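Local coordinates for synergistic-type venom protein S2C4 (Dendroaspis jamesoni kaimosae, PDB 7C28), which probably enhances the toxicity of other toxins as a homodimeric three-finger protein of mamba venom, at residues L1-T5 against N59-K65. Coordinates in Å, arbitrary orientation, origin at the centre of the assembly. Numbering follows the deposited sequence.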
ATOM      1  N   LEU A   1      12.802 -17.369   7.141  1.00 32.54           N
ATOM      2  CA  LEU A   1      12.156 -16.541   6.128  1.00 30.23           C
ATOM      3  C   LEU A   1      13.152 -15.569   5.521  1.00 30.36           C
ATOM      4  O   LEU A   1      14.035 -15.057   6.215  1.00 31.58           O
ATOM      5  CB  LEU A   1      10.971 -15.781   6.726  1.00 28.63           C
ATOM      6  CG  LEU A   1      10.206 -14.811   5.819  1.00 25.39           C
ATOM      7  CD1 LEU A   1       9.278 -15.561   4.867  1.00 23.61           C
ATOM      8  CD2 LEU A   1       9.414 -13.827   6.658  1.00 24.49           C
ATOM      9  N   THR A   2      13.016 -15.341   4.217  1.00 31.34           N
ATOM     10  CA  THR A   2      13.843 -14.397   3.476  1.00 28.08           C
ATOM     11  C   THR A   2      12.951 -13.300   2.913  1.00 25.68           C
ATOM     12  O   THR A   2      11.922 -13.590   2.292  1.00 24.41           O
ATOM     13  CB  THR A   2      14.599 -15.098   2.340  1.00 28.16           C
ATOM     14  OG1 THR A   2      15.252 -16.265   2.851  1.00 30.84           O
ATOM     15  CG2 THR A   2      15.633 -14.166   1.718  1.00 28.34           C
ATOM     16  N   CYS A   3      13.345 -12.045   3.141  1.00 25.56           N
ATOM     17  CA  CYS A   3      12.600 -10.878   2.693  1.00 23.94           C
ATOM     18  C   CYS A   3      13.518  -9.936   1.925  1.00 23.44           C
ATOM     19  O   CYS A   3      14.714  -9.835   2.214  1.00 22.81           O
ATOM     20  CB  CYS A   3      11.978 -10.117   3.863  1.00 22.83           C
ATOM     21  SG  CYS A   3      10.926 -11.090   4.938  1.00 24.77           S
ATOM     22  N   VAL A   4      12.944  -9.231   0.949  1.00 23.57           N
ATOM     23  CA  VAL A   4      13.669  -8.150   0.291  1.00 24.91           C
ATOM     24  C   VAL A   4      13.878  -7.007   1.274  1.00 26.29           C
ATOM     25  O   VAL A   4      12.985  -6.679   2.067  1.00 27.51           O
ATOM     26  CB  VAL A   4      12.905  -7.671  -0.953  1.00 22.43           C
ATOM     27  CG1 VAL A   4      13.718  -6.630  -1.705  1.00 23.28           C
ATOM     28  CG2 VAL A   4      12.557  -8.851  -1.844  1.00 23.44           C
ATOM     29  N   THR A   5      15.047  -6.368   1.205  1.00 29.07           N
ATOM     30  CA  THR A   5      15.385  -5.272   2.107  1.00 31.34           C
ATOM     31  C   THR A   5      15.639  -3.952   1.405  1.00 35.94           C
ATOM     32  O   THR A   5      15.423  -2.898   2.008  1.00 37.00           O
ATOM     33  CB  THR A   5      16.619  -5.625   2.949  1.00 29.36           C
ATOM     34  OG1 THR A   5      17.645  -6.139   2.096  1.00 28.37           O
ATOM     35  CG2 THR A   5      16.260  -6.667   3.994  1.00 30.41           C
ATOM     36  N   ASN A  59       3.918 -13.493   4.285  1.00 22.63           N
ATOM     37  CA  ASN A  59       4.803 -14.380   5.041  1.00 25.18           C
ATOM     38  C   ASN A  59       5.264 -15.581   4.213  1.00 23.55           C
ATOM     39  O   ASN A  59       5.293 -16.718   4.686  1.00 22.12           O
ATOM     40  CB  ASN A  59       4.115 -14.834   6.331  1.00 26.36           C
ATOM     41  CG  ASN A  59       3.006 -15.847   6.088  1.00 24.95           C
ATOM     42  OD1 ASN A  59       2.370 -15.866   5.031  1.00 28.27           O
ATOM     43  ND2 ASN A  59       2.797 -16.721   7.062  1.00 25.44           N
ATOM     44  N   THR A  60       5.686 -15.339   2.974  1.00 25.94           N
ATOM     45  CA  THR A  60       6.445 -16.334   2.227  1.00 27.85           C
ATOM     46  C   THR A  60       7.695 -15.685   1.653  1.00 29.13           C
ATOM     47  O   THR A  60       7.811 -14.460   1.596  1.00 28.45           O
ATOM     48  CB  THR A  60       5.623 -16.964   1.093  1.00 29.07           C
ATOM     49  OG1 THR A  60       5.107 -15.929   0.248  1.00 29.25           O
ATOM     50  CG2 THR A  60       4.470 -17.794   1.651  1.00 28.95           C
ATOM     51  N   ASP A  61       8.621 -16.529   1.203  1.00 31.35           N
ATOM     52  CA  ASP A  61       9.957 -16.069   0.842  1.00 33.62           C
ATOM     53  C   ASP A  61       9.896 -15.053  -0.293  1.00 29.98           C
ATOM     54  O   ASP A  61       9.315 -15.326  -1.348  1.00 30.24           O
ATOM     55  CB  ASP A  61      10.844 -17.258   0.469  1.00 38.66           C
ATOM     56  CG  ASP A  61      11.238 -18.092   1.680  1.00 42.61           C
ATOM     57  OD1 ASP A  61      11.845 -17.538   2.620  1.00 43.82           O
ATOM     58  OD2 ASP A  61      10.939 -19.305   1.699  1.00 45.39           O
ATOM     59  N   LYS A  62      10.471 -13.870  -0.051  1.00 27.72           N
ATOM     60  CA  LYS A  62      10.520 -12.759  -1.005  1.00 26.04           C
ATOM     61  C   LYS A  62       9.152 -12.403  -1.570  1.00 23.40           C
ATOM     62  O   LYS A  62       9.055 -11.891  -2.689  1.00 23.87           O
ATOM     63  CB  LYS A  62      11.473 -13.083  -2.162  1.00 26.03           C
ATOM     64  CG  LYS A  62      12.904 -13.375  -1.755  1.00 27.94           C
ATOM     65  CD  LYS A  62      13.773 -13.672  -2.977  1.00 28.89           C
ATOM     66  CE  LYS A  62      14.977 -14.527  -2.613  1.00 30.33           C
ATOM     67  NZ  LYS A  62      15.494 -15.282  -3.790  1.00 33.74           N
ATOM     68  N   CYS A  63       8.086 -12.688  -0.824  1.00 24.43           N
ATOM     69  CA  CYS A  63       6.770 -12.141  -1.135  1.00 25.83           C
ATOM     70  C   CYS A  63       6.776 -10.624  -1.336  1.00 22.63           C
ATOM     71  O   CYS A  63       5.938 -10.100  -2.074  1.00 24.64           O
ATOM     72  CB  CYS A  63       5.781 -12.555  -0.049  1.00 28.13           C
ATOM     73  SG  CYS A  63       6.113 -11.863   1.551  1.00 28.01           S
ATOM     74  N   ASN A  64       7.671  -9.897  -0.668  1.00 22.39           N
ATOM     75  CA  ASN A  64       7.609  -8.431  -0.651  1.00 21.32           C
ATOM     76  C   ASN A  64       8.436  -7.785  -1.764  1.00 24.26           C
ATOM     77  O   ASN A  64       9.029  -6.724  -1.559  1.00 25.71           O
ATOM     78  CB  ASN A  64       8.040  -7.905   0.716  1.00 18.21           C
ATOM     79  CG  ASN A  64       9.522  -8.090   0.979  1.00 17.23           C
ATOM     80  OD1 ASN A  64      10.134  -9.063   0.539  1.00 17.57           O
ATOM     81  ND2 ASN A  64      10.111  -7.139   1.687  1.00 16.41           N
ATOM     82  N   LYS A  65       8.484  -8.385  -2.953  1.00 27.42           N
ATOM     83  CA  LYS A  65       9.254  -7.847  -4.082  1.00 31.33           C
ATOM     84  C   LYS A  65       8.927  -6.386  -4.422  1.00 29.84           C
ATOM     85  O   LYS A  65       7.767  -6.008  -4.580  1.00 28.34           O
ATOM     86  CB  LYS A  65       9.034  -8.710  -5.329  1.00 33.72           C
ATOM     87  CG  LYS A  65       9.685 -10.080  -5.269  1.00 38.38           C
ATOM     88  CD  LYS A  65       9.107 -11.000  -6.330  1.00 40.79           C
ATOM     89  CE  LYS A  65       7.627 -11.252  -6.080  1.00 42.61           C
ATOM     90  NZ  LYS A  65       7.012 -12.111  -7.129  1.00 43.65           N
TER
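This is a polar seam joining the two chain ends at the base of the three-finger fold, where the C-terminal loop 59-65 lies along strand 2-8, which also pairs with strand 11-16. Four hydrogen bonds carry it. Asp61 and Lys62 are the central residues of a type II turn from Thr60 to Cys63: Asp61 OD1 accepts from Thr2 N at 3.0 Å, and the nearly straight backbone bond from Lys62 N to Thr2 O measures 2.8 Å. The overlapping type I turn Lys62-Lys65 brings Asn64 back to the strand, where OD1 takes the amide of Val4 (N to OD1, 2.8 Å) while ND2 gives to Val4 O at 2.9 Å and also to Phe25 O in the central sheet. Val4 is the residue most covered, its CG2 lying 4.1 Å from Lys65 CA. The disulfides Cys3-Cys24 and Cys58-Cys63 fasten both segments to that sheet. The side chains of Asp61 and Asn64, with one backbone amide, thus take the place of a neighbouring strand, buried Asn64 satisfying both polar groups of Val4 and bridging two sheets.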